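Local coordinates for protein putative adenylate cyclase (Vibrio parahaemolyticus, PDB 2ACA) that is a putative adenylate cyclase of the CYTH family, whose class IV relatives make cyclic AMP from ATP, although its own function has not been established, at residues E12-Y17 with E138-T143; P51-T56 with G104-Q109; G121-T126 with A150-R155. One frame throughout, in Å; residues are numbered along the deposited sequence.

Interaction 1 of 3, residues E12-Y17 with E138-T143. With PO4 (phosphate ion), chain C.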
loop_
_atom_site.group_PDB
_atom_site.type_symbol
_atom_site.label_atom_id
_atom_site.label_comp_id
_atom_site.label_asym_id
_atom_site.label_seq_id
_atom_site.Cartn_x
_atom_site.Cartn_y
_atom_site.Cartn_z
ATOM N N GLU A 12 -3.856 17.688 7.396
ATOM C CA GLU A 12 -4.836 18.172 6.439
ATOM C C GLU A 12 -5.994 18.937 7.071
ATOM O O GLU A 12 -6.811 18.350 7.779
ATOM C CB GLU A 12 -5.385 16.964 5.670
ATOM C CG GLU A 12 -6.486 17.260 4.663
ATOM C CD GLU A 12 -7.155 15.997 4.139
ATOM O OE1 GLU A 12 -7.890 16.073 3.129
ATOM O OE2 GLU A 12 -6.956 14.918 4.737
ATOM N N VAL A 13 -6.058 20.244 6.834
ATOM C CA VAL A 13 -7.170 21.028 7.350
ATOM C C VAL A 13 -8.204 20.966 6.236
ATOM O O VAL A 13 -7.879 21.172 5.062
ATOM C CB VAL A 13 -6.785 22.502 7.627
ATOM C CG1 VAL A 13 -5.811 22.577 8.786
ATOM C CG2 VAL A 13 -6.168 23.125 6.398
ATOM N N GLU A 14 -9.446 20.673 6.602
ATOM C CA GLU A 14 -10.514 20.534 5.624
ATOM C C GLU A 14 -11.839 21.048 6.158
ATOM O O GLU A 14 -12.199 20.779 7.299
ATOM C CB GLU A 14 -10.657 19.054 5.261
ATOM C CG GLU A 14 -11.677 18.725 4.198
ATOM C CD GLU A 14 -11.902 17.230 4.087
ATOM O OE1 GLU A 14 -12.341 16.758 3.014
ATOM O OE2 GLU A 14 -11.643 16.519 5.082
ATOM N N LEU A 15 -12.555 21.795 5.325
ATOM C CA LEU A 15 -13.865 22.324 5.693
ATOM C C LEU A 15 -14.869 21.739 4.720
ATOM O O LEU A 15 -14.684 21.832 3.509
ATOM C CB LEU A 15 -13.895 23.851 5.591
ATOM C CG LEU A 15 -13.195 24.638 6.697
ATOM C CD1 LEU A 15 -11.745 24.217 6.791
ATOM C CD2 LEU A 15 -13.291 26.125 6.405
ATOM N N LYS A 16 -15.931 21.142 5.245
ATOM C CA LYS A 16 -16.940 20.541 4.394
ATOM C C LYS A 16 -18.175 21.418 4.340
ATOM O O LYS A 16 -18.609 21.966 5.351
ATOM C CB LYS A 16 -17.336 19.156 4.909
ATOM C CG LYS A 16 -18.257 18.382 3.956
ATOM C CD LYS A 16 -18.985 17.242 4.670
ATOM C CE LYS A 16 -18.044 16.402 5.530
ATOM N NZ LYS A 16 -17.365 15.306 4.794
ATOM N N TYR A 17 -18.747 21.542 3.151
ATOM C CA TYR A 17 -19.939 22.347 2.977
ATOM C C TYR A 17 -20.989 21.606 2.184
ATOM O O TYR A 17 -20.690 20.682 1.430
ATOM C CB TYR A 17 -19.631 23.654 2.243
ATOM C CG TYR A 17 -18.745 24.621 2.986
ATOM C CD1 TYR A 17 -17.361 24.507 2.929
ATOM C CD2 TYR A 17 -19.289 25.662 3.744
ATOM C CE1 TYR A 17 -16.538 25.405 3.602
ATOM C CE2 TYR A 17 -18.472 26.563 4.421
ATOM C CZ TYR A 17 -17.101 26.430 4.344
ATOM O OH TYR A 17 -16.286 27.333 4.992
ATOM N N GLU A 138 -15.744 20.147 -0.372
ATOM C CA GLU A 138 -14.675 20.147 0.612
ATOM C C GLU A 138 -13.558 21.041 0.118
ATOM O O GLU A 138 -13.208 21.006 -1.057
ATOM C CB GLU A 138 -14.121 18.734 0.827
ATOM C CG GLU A 138 -15.167 17.688 1.148
ATOM C CD GLU A 138 -14.559 16.331 1.473
ATOM O OE1 GLU A 138 -13.655 15.884 0.735
ATOM O OE2 GLU A 138 -14.990 15.706 2.464
ATOM N N PHE A 139 -13.015 21.848 1.023
ATOM C CA PHE A 139 -11.912 22.737 0.708
ATOM C C PHE A 139 -10.815 22.327 1.664
ATOM O O PHE A 139 -11.058 22.201 2.863
ATOM C CB PHE A 139 -12.313 24.198 0.937
ATOM C CG PHE A 139 -13.410 24.666 0.029
ATOM C CD1 PHE A 139 -14.725 24.294 0.261
ATOM C CD2 PHE A 139 -13.123 25.436 -1.093
ATOM C CE1 PHE A 139 -15.746 24.681 -0.615
ATOM C CE2 PHE A 139 -14.137 25.826 -1.973
ATOM C CZ PHE A 139 -15.450 25.445 -1.730
ATOM N N ALA A 140 -9.612 22.104 1.154
ATOM C CA ALA A 140 -8.539 21.669 2.034
ATOM C C ALA A 140 -7.132 21.905 1.502
ATOM O O ALA A 140 -6.933 22.256 0.340
ATOM C CB ALA A 140 -8.717 20.180 2.357
ATOM N N ILE A 141 -6.164 21.692 2.385
ATOM C CA ILE A 141 -4.754 21.837 2.068
ATOM C C ILE A 141 -3.988 20.973 3.057
ATOM O O ILE A 141 -4.214 21.068 4.264
ATOM C CB ILE A 141 -4.286 23.302 2.220
ATOM C CG1 ILE A 141 -2.759 23.374 2.180
ATOM C CG2 ILE A 141 -4.798 23.884 3.525
ATOM C CD1 ILE A 141 -2.154 22.903 0.875
HETATM N N MSE A 142 -3.117 20.106 2.550
HETATM C CA MSE A 142 -2.306 19.256 3.416
HETATM C C MSE A 142 -0.925 19.891 3.518
HETATM O O MSE A 142 -0.325 20.269 2.509
HETATM C CB MSE A 142 -2.185 17.843 2.845
HETATM C CG MSE A 142 -3.481 17.060 2.852
HETATM SE SE MSE A 142 -3.224 15.299 2.127
HETATM C CE MSE A 142 -2.956 14.316 3.763
ATOM N N THR A 143 -0.439 20.022 4.746
ATOM C CA THR A 143 0.864 20.613 4.997
ATOM C C THR A 143 1.609 19.802 6.051
ATOM O O THR A 143 1.030 18.933 6.702
ATOM C CB THR A 143 0.727 22.056 5.505
ATOM O OG1 THR A 143 2.030 22.623 5.688
ATOM C CG2 THR A 143 -0.017 22.073 6.834
HETATM P P PO4 C . -14.719 12.878 5.797
HETATM O O1 PO4 C . -13.415 12.183 5.946
HETATM O O2 PO4 C . -14.832 13.419 4.417
HETATM O O3 PO4 C . -14.802 13.992 6.775
HETATM O O4 PO4 C . -15.825 11.918 6.049
#
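Strands 11-19 and 134-143 run antiparallel here, the axes of the two segments approaching to 4.7 Å. Val-13/Ile-141 and Leu-15/Phe-139 form hydrogen-bonded pairs, the second straighter: Leu-15 N reaches Phe-139 O at 2.9 Å, nearly along the C=O axis, whereas Val-13 N meets Ile-141 O from above the carbonyl plane. The face carrying Val-13, Leu-15, Phe-139 and Ile-141 is the tight one. The CG2 methyls of Val-13 and Ile-141, each set between its own backbone N and carbonyl carbon, lie side by side at 3.3 Å, closer than ordinary van der Waals contact. Further along, the Tyr-17 and Phe-139 rings cross with planes at 86°, CD1 of each 3.8 Å from the other. The opposite face is polar and looser. Glu-12, Glu-14 and Lys-16 provide the alternating ExExK signature of CYTH proteins, all with CG anti to the backbone N. The extended Glu-14 chain passes Ala-140 CB and crosses Glu-138 obliquely, so that Glu-14 OE1 lies 2.8 Å from Glu-138 OE1, an unfavourable pair of like-charged acceptors; the exact placement of these carboxylates is uncertain. Lys-16, bent at chi3 (-47°) and chi4, lays NZ 3.4 Å from Glu-138 OE2 in a weak salt bridge. NZ also binds phosphate O2 weakly, at 3.2 Å. This ion, probably from crystallisation, is consistent with the phosphate-binding tunnel of the family. At the far end Glu-12 CB packs against CG of Met-142, modelled as selenomethionine, both poorly ordered. Helix 152-162 packs on the apolar face, with Leu-156 on Val-13 and Phe-139, while strand 123-130 flanks 134-143 on the side away from 11-19.

Interaction 2 of 3, residues P51-T56 with G104-Q109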
loop_
_atom_site.group_PDB
_atom_site.type_symbol
_atom_site.label_atom_id
_atom_site.label_comp_id
_atom_site.label_asym_id
_atom_site.label_seq_id
_atom_site.Cartn_x
_atom_site.Cartn_y
_atom_site.Cartn_z
ATOM N N PRO A 51 -12.370 -6.818 15.138
ATOM C CA PRO A 51 -13.663 -7.237 15.686
ATOM C C PRO A 51 -14.166 -6.351 16.832
ATOM O O PRO A 51 -15.344 -5.999 16.866
ATOM C CB PRO A 51 -13.398 -8.673 16.124
ATOM C CG PRO A 51 -12.415 -9.143 15.087
ATOM C CD PRO A 51 -11.456 -7.970 15.023
ATOM N N GLN A 52 -13.289 -5.978 17.762
ATOM C CA GLN A 52 -13.730 -5.135 18.870
ATOM C C GLN A 52 -13.762 -3.650 18.510
ATOM O O GLN A 52 -13.997 -2.801 19.370
ATOM C CB GLN A 52 -12.866 -5.349 20.123
ATOM C CG GLN A 52 -11.385 -5.083 19.945
ATOM C CD GLN A 52 -10.611 -6.341 19.618
ATOM O OE1 GLN A 52 -10.562 -7.273 20.420
ATOM N NE2 GLN A 52 -10.007 -6.376 18.438
ATOM N N ARG A 53 -13.527 -3.344 17.235
ATOM C CA ARG A 53 -13.565 -1.966 16.753
ATOM C C ARG A 53 -12.541 -1.074 17.444
ATOM O O ARG A 53 -12.836 0.060 17.824
ATOM C CB ARG A 53 -14.975 -1.399 16.951
ATOM C CG ARG A 53 -16.058 -2.179 16.215
ATOM C CD ARG A 53 -15.904 -2.034 14.709
ATOM N NE ARG A 53 -16.988 -2.673 13.964
ATOM C CZ ARG A 53 -17.075 -3.979 13.721
ATOM N NH1 ARG A 53 -16.138 -4.806 14.162
ATOM N NH2 ARG A 53 -18.098 -4.456 13.021
ATOM N N THR A 54 -11.329 -1.602 17.576
ATOM C CA THR A 54 -10.211 -0.916 18.224
ATOM C C THR A 54 -9.844 0.448 17.629
ATOM O O THR A 54 -9.629 1.418 18.362
ATOM C CB THR A 54 -8.981 -1.838 18.210
ATOM O OG1 THR A 54 -9.305 -3.032 18.931
ATOM C CG2 THR A 54 -7.767 -1.160 18.844
ATOM N N LEU A 55 -9.757 0.520 16.308
ATOM C CA LEU A 55 -9.436 1.775 15.658
ATOM C C LEU A 55 -10.522 2.834 15.916
ATOM O O LEU A 55 -10.216 4.000 16.163
ATOM C CB LEU A 55 -9.262 1.551 14.158
ATOM C CG LEU A 55 -8.050 0.679 13.817
ATOM C CD1 LEU A 55 -8.020 0.404 12.330
ATOM C CD2 LEU A 55 -6.780 1.380 14.269
ATOM N N THR A 56 -11.784 2.420 15.870
ATOM C CA THR A 56 -12.883 3.349 16.095
ATOM C C THR A 56 -12.889 3.889 17.530
ATOM O O THR A 56 -13.190 5.057 17.753
ATOM C CB THR A 56 -14.243 2.684 15.781
ATOM O OG1 THR A 56 -14.225 2.186 14.437
ATOM C CG2 THR A 56 -15.374 3.697 15.896
ATOM N N GLY A 104 -6.274 -9.418 10.266
ATOM C CA GLY A 104 -7.305 -9.405 11.285
ATOM C C GLY A 104 -8.353 -8.314 11.167
ATOM O O GLY A 104 -9.186 -8.164 12.056
ATOM N N TYR A 105 -8.322 -7.551 10.080
ATOM C CA TYR A 105 -9.292 -6.474 9.887
ATOM C C TYR A 105 -10.498 -6.914 9.058
ATOM O O TYR A 105 -10.401 -7.833 8.253
ATOM C CB TYR A 105 -8.614 -5.287 9.200
ATOM C CG TYR A 105 -7.599 -4.587 10.073
ATOM C CD1 TYR A 105 -8.003 -3.666 11.037
ATOM C CD2 TYR A 105 -6.233 -4.864 9.953
ATOM C CE1 TYR A 105 -7.074 -3.028 11.867
ATOM C CE2 TYR A 105 -5.292 -4.235 10.778
ATOM C CZ TYR A 105 -5.723 -3.316 11.732
ATOM O OH TYR A 105 -4.812 -2.667 12.541
ATOM N N GLU A 106 -11.631 -6.247 9.263
ATOM C CA GLU A 106 -12.851 -6.549 8.519
ATOM C C GLU A 106 -13.560 -5.263 8.071
ATOM O O GLU A 106 -13.499 -4.241 8.754
ATOM C CB GLU A 106 -13.807 -7.389 9.376
ATOM C CG GLU A 106 -14.148 -6.776 10.721
ATOM C CD GLU A 106 -15.085 -7.653 11.542
ATOM O OE1 GLU A 106 -14.879 -8.886 11.577
ATOM O OE2 GLU A 106 -16.021 -7.110 12.160
ATOM N N VAL A 107 -14.225 -5.320 6.920
ATOM C CA VAL A 107 -14.947 -4.165 6.407
ATOM C C VAL A 107 -16.093 -3.837 7.355
ATOM O O VAL A 107 -16.987 -4.649 7.557
ATOM C CB VAL A 107 -15.551 -4.435 5.010
ATOM C CG1 VAL A 107 -16.253 -3.183 4.505
ATOM C CG2 VAL A 107 -14.456 -4.845 4.028
ATOM N N ILE A 108 -16.065 -2.659 7.958
ATOM C CA ILE A 108 -17.139 -2.290 8.857
ATOM C C ILE A 108 -18.073 -1.345 8.122
ATOM O O ILE A 108 -19.082 -0.898 8.662
ATOM C CB ILE A 108 -16.595 -1.609 10.115
ATOM C CG1 ILE A 108 -15.900 -0.297 9.743
ATOM C CG2 ILE A 108 -15.625 -2.555 10.819
ATOM C CD1 ILE A 108 -15.322 0.447 10.917
ATOM N N GLN A 109 -17.735 -1.055 6.872
ATOM C CA GLN A 109 -18.535 -0.144 6.064
ATOM C C GLN A 109 -17.936 0.068 4.678
ATOM O O GLN A 109 -16.707 0.119 4.508
ATOM C CB GLN A 109 -18.662 1.198 6.791
ATOM C CG GLN A 109 -19.276 2.314 5.976
ATOM C CD GLN A 109 -19.400 3.601 6.771
ATOM O OE1 GLN A 109 -20.312 3.762 7.590
ATOM N NE2 GLN A 109 -18.469 4.524 6.545
#
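Loop 51-53, leading into helix 54-57, passes the start of strand 106-120 without strand pairing, the closest alpha carbons being those of Pro-51 and Glu-106, 7.2 Å apart. Gly-104, at positive phi, is the C-prime residue of the Schellman motif that ends helix 93-102, and its O touches Pro-51 CD at 3.7 Å. Arg-53, at the N-cap position, carries the contact. A bend at chi2 (-67°) brings its guanidinium to two partners. NH1 donates to Glu-106 OE2 at 3.1 Å in a salt bridge whose hydrogen bond is bent (136° at the hydrogen), meeting the oxygen from above the carboxylate plane. NH1 also bonds weakly to Thr-50 O. Ile-108 comes tip to tip with the arginine, its CG2 over one guanidinium face, 3.4 Å from Arg-53 NE and offset toward the rim. Ile-108 thus covers one flat side of the cation while Glu-106 meets its charge, with guanidinium and carboxylate planes 69° apart. Separately, Leu-55 CD1 packs 3.6 Å from Tyr-105 CE1, the side chains crossing at about a right angle. The contact is structural packing beside strand 35-49, where Ile-108 and Gln-109 both face Phe-47 in a classic beta bulge; Asp-49 binds Leu-55 N and Thr-56 OG1, Leu-62 of strand 61-68 touches both Leu-55 and Tyr-105, and Met-103 of the second subunit packs on Tyr-105.

Interaction 3 of 3, residues G121-T126 with A150-R155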
loop_
_atom_site.group_PDB
_atom_site.type_symbol
_atom_site.label_atom_id
_atom_site.label_comp_id
_atom_site.label_asym_id
_atom_site.label_seq_id
_atom_site.Cartn_x
_atom_site.Cartn_y
_atom_site.Cartn_z
ATOM N N GLY A 121 -4.312 26.764 -6.806
ATOM C CA GLY A 121 -3.128 27.064 -6.029
ATOM C C GLY A 121 -2.718 25.748 -5.400
ATOM O O GLY A 121 -2.576 24.745 -6.099
ATOM N N GLU A 122 -2.539 25.741 -4.085
ATOM C CA GLU A 122 -2.161 24.524 -3.381
ATOM C C GLU A 122 -3.386 23.978 -2.654
ATOM O O GLU A 122 -3.321 22.946 -1.983
ATOM C CB GLU A 122 -1.048 24.813 -2.370
ATOM C CG GLU A 122 -1.451 25.748 -1.240
ATOM C CD GLU A 122 -0.306 26.034 -0.294
ATOM O OE1 GLU A 122 0.283 25.067 0.237
ATOM O OE2 GLU A 122 0.010 27.225 -0.077
ATOM N N PHE A 123 -4.504 24.680 -2.794
ATOM C CA PHE A 123 -5.744 24.276 -2.148
ATOM C C PHE A 123 -6.559 23.354 -3.044
ATOM O O PHE A 123 -6.585 23.526 -4.263
ATOM C CB PHE A 123 -6.562 25.513 -1.781
ATOM C CG PHE A 123 -5.861 26.427 -0.824
ATOM C CD1 PHE A 123 -5.551 26.002 0.464
ATOM C CD2 PHE A 123 -5.481 27.704 -1.218
ATOM C CE1 PHE A 123 -4.870 26.837 1.347
ATOM C CE2 PHE A 123 -4.799 28.548 -0.346
ATOM C CZ PHE A 123 -4.492 28.113 0.939
ATOM N N HIS A 124 -7.224 22.380 -2.429
ATOM C CA HIS A 124 -8.036 21.417 -3.162
ATOM C C HIS A 124 -9.523 21.697 -2.999
ATOM O O HIS A 124 -9.974 22.070 -1.921
ATOM C CB HIS A 124 -7.758 19.996 -2.664
ATOM C CG HIS A 124 -6.317 19.597 -2.728
ATOM N ND1 HIS A 124 -5.612 19.538 -3.910
ATOM C CD2 HIS A 124 -5.451 19.224 -1.755
ATOM C CE1 HIS A 124 -4.373 19.149 -3.664
ATOM N NE2 HIS A 124 -4.249 18.953 -2.363
ATOM N N ILE A 125 -10.282 21.522 -4.073
ATOM C CA ILE A 125 -11.717 21.719 -4.012
ATOM C C ILE A 125 -12.370 20.413 -4.426
ATOM O O ILE A 125 -12.150 19.940 -5.537
ATOM C CB ILE A 125 -12.202 22.815 -4.978
ATOM C CG1 ILE A 125 -11.578 24.165 -4.615
ATOM C CG2 ILE A 125 -13.723 22.886 -4.934
ATOM C CD1 ILE A 125 -12.095 25.320 -5.462
ATOM N N THR A 126 -13.160 19.828 -3.533
ATOM C CA THR A 126 -13.844 18.569 -3.818
ATOM C C THR A 126 -15.358 18.757 -3.919
ATOM O O THR A 126 -15.985 19.352 -3.044
ATOM C CB THR A 126 -13.538 17.510 -2.717
ATOM O OG1 THR A 126 -12.133 17.238 -2.701
ATOM C CG2 THR A 126 -14.277 16.199 -2.989
ATOM N N ALA A 150 -3.849 27.246 11.480
ATOM C CA ALA A 150 -5.007 28.029 11.864
ATOM C C ALA A 150 -5.145 29.108 10.804
ATOM O O ALA A 150 -6.224 29.675 10.602
ATOM C CB ALA A 150 -4.804 28.640 13.239
ATOM N N ARG A 151 -4.039 29.373 10.117
ATOM C CA ARG A 151 -4.034 30.376 9.066
ATOM C C ARG A 151 -4.473 29.760 7.737
ATOM O O ARG A 151 -5.045 30.454 6.897
ATOM C CB ARG A 151 -2.649 31.034 8.941
ATOM C CG ARG A 151 -1.478 30.080 8.720
ATOM C CD ARG A 151 -0.217 30.851 8.311
ATOM N NE ARG A 151 0.389 31.608 9.405
ATOM C CZ ARG A 151 1.487 31.223 10.050
ATOM N NH1 ARG A 151 2.085 30.092 9.705
ATOM N NH2 ARG A 151 2.000 31.966 11.025
ATOM N N TYR A 152 -4.209 28.468 7.542
ATOM C CA TYR A 152 -4.655 27.801 6.320
ATOM C C TYR A 152 -6.173 27.683 6.452
ATOM O O TYR A 152 -6.918 27.930 5.502
ATOM C CB TYR A 152 -4.040 26.399 6.184
ATOM C CG TYR A 152 -2.648 26.355 5.580
ATOM C CD1 TYR A 152 -2.369 26.988 4.368
ATOM C CD2 TYR A 152 -1.617 25.655 6.207
ATOM C CE1 TYR A 152 -1.097 26.924 3.797
ATOM C CE2 TYR A 152 -0.342 25.586 5.648
ATOM C CZ TYR A 152 -0.090 26.222 4.443
ATOM O OH TYR A 152 1.164 26.147 3.880
ATOM N N ARG A 153 -6.614 27.308 7.653
ATOM C CA ARG A 153 -8.031 27.154 7.978
ATOM C C ARG A 153 -8.787 28.420 7.610
ATOM O O ARG A 153 -9.991 28.386 7.359
ATOM C CB ARG A 153 -8.183 26.869 9.481
ATOM C CG ARG A 153 -9.561 27.138 10.087
ATOM C CD ARG A 153 -10.638 26.220 9.536
ATOM N NE ARG A 153 -11.877 26.273 10.314
ATOM C CZ ARG A 153 -12.578 27.381 10.552
ATOM N NH1 ARG A 153 -12.167 28.548 10.076
ATOM N NH2 ARG A 153 -13.698 27.325 11.263
ATOM N N GLU A 154 -8.062 29.531 7.570
ATOM C CA GLU A 154 -8.645 30.825 7.255
ATOM C C GLU A 154 -8.692 31.088 5.759
ATOM O O GLU A 154 -9.735 31.475 5.230
ATOM C CB GLU A 154 -7.854 31.926 7.962
ATOM C CG GLU A 154 -7.911 31.819 9.478
ATOM C CD GLU A 154 -6.970 32.779 10.171
ATOM O OE1 GLU A 154 -6.925 32.762 11.419
ATOM O OE2 GLU A 154 -6.274 33.547 9.473
ATOM N N ARG A 155 -7.572 30.881 5.070
ATOM C CA ARG A 155 -7.568 31.105 3.634
ATOM C C ARG A 155 -8.537 30.098 3.033
ATOM O O ARG A 155 -9.079 30.315 1.949
ATOM C CB ARG A 155 -6.169 30.931 3.037
ATOM C CG ARG A 155 -5.853 31.993 1.985
ATOM C CD ARG A 155 -4.715 31.597 1.062
ATOM N NE ARG A 155 -3.497 31.242 1.783
ATOM C CZ ARG A 155 -2.347 30.930 1.192
ATOM N NH1 ARG A 155 -2.256 30.932 -0.132
ATOM N NH2 ARG A 155 -1.291 30.608 1.926
#
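Phe-123, at the start of strand 123-130, is the buried side chain of this contact and meets Tyr-152 and Arg-155, three residues apart on one side of the start of helix 152-162. The apolar part is ring against ring. Tyr-152 CD1 lies near the plane of the Phe-123 ring, at its edge, 3.9 Å from Phe-123 CE1, and the two side chains cross obliquely. One face of the Phe-123 ring is covered from within its own segment: CG of Glu-122 sits 4.2 Å above the plane, over the ring centre.

The second kind of contact is arginine on aromatic. Arg-155 bends at chi3 (-55°), so its chain turns across the far rim of Phe-123, with Arg-155 CD 3.4 Å from Phe-123 CE2. Its guanidinium stands at 83° to the ring, and Phe-123 CZ points onto one guanidinium face, 3.4 Å from Arg-155 NE. The ring therefore offers its edge, not its pi face, to the cation, which makes this close packing of a flat charged group against C-H atoms.

Electrostatics make up the third kind. Glu-122 extends beyond CG and crosses both helix side chains at about a right angle. Its OE2 lies 4.1 Å from Arg-155 NH2, well out of the guanidinium plane, so opposite charges approach without a salt bridge or a directed N-H. The same carboxylate passes the edge of the Tyr-152 ring, Glu-122 OE2 being 4.0 Å from Tyr-152 CE1. Held by packing and charge, the contact seats the N-terminal part of the helix against the sheet. Ile-141 of strand 134-143 touches Glu-122, Phe-123 and Tyr-152, and Tyr-152 also reaches Val-13 of strand 11-19; strand 123-130 lies between strands 134-143 and 106-120 in the sheet.

In the fold
From the N terminus, strand 11-19 must wait for strand 134-143, 121 residues on, before interaction 1 closes the longest loop. Interaction 2 falls wholly within that loop, joining the approach to helix 54-57 to the start of strand 106-120; it lies about 26 Å from interaction 1, centre to centre, on the other side of the chain's centre. Interaction 3 opens at 121-126, before interaction 1 has closed, and ends on helix 152-162, so the two cross. They also touch: strands 123-130 and 134-143 are sheet neighbours, with Ala-140 O 2.8 Å from His-124 N. Strand 106-120 carries the same antiparallel sheet from this end toward interaction 2.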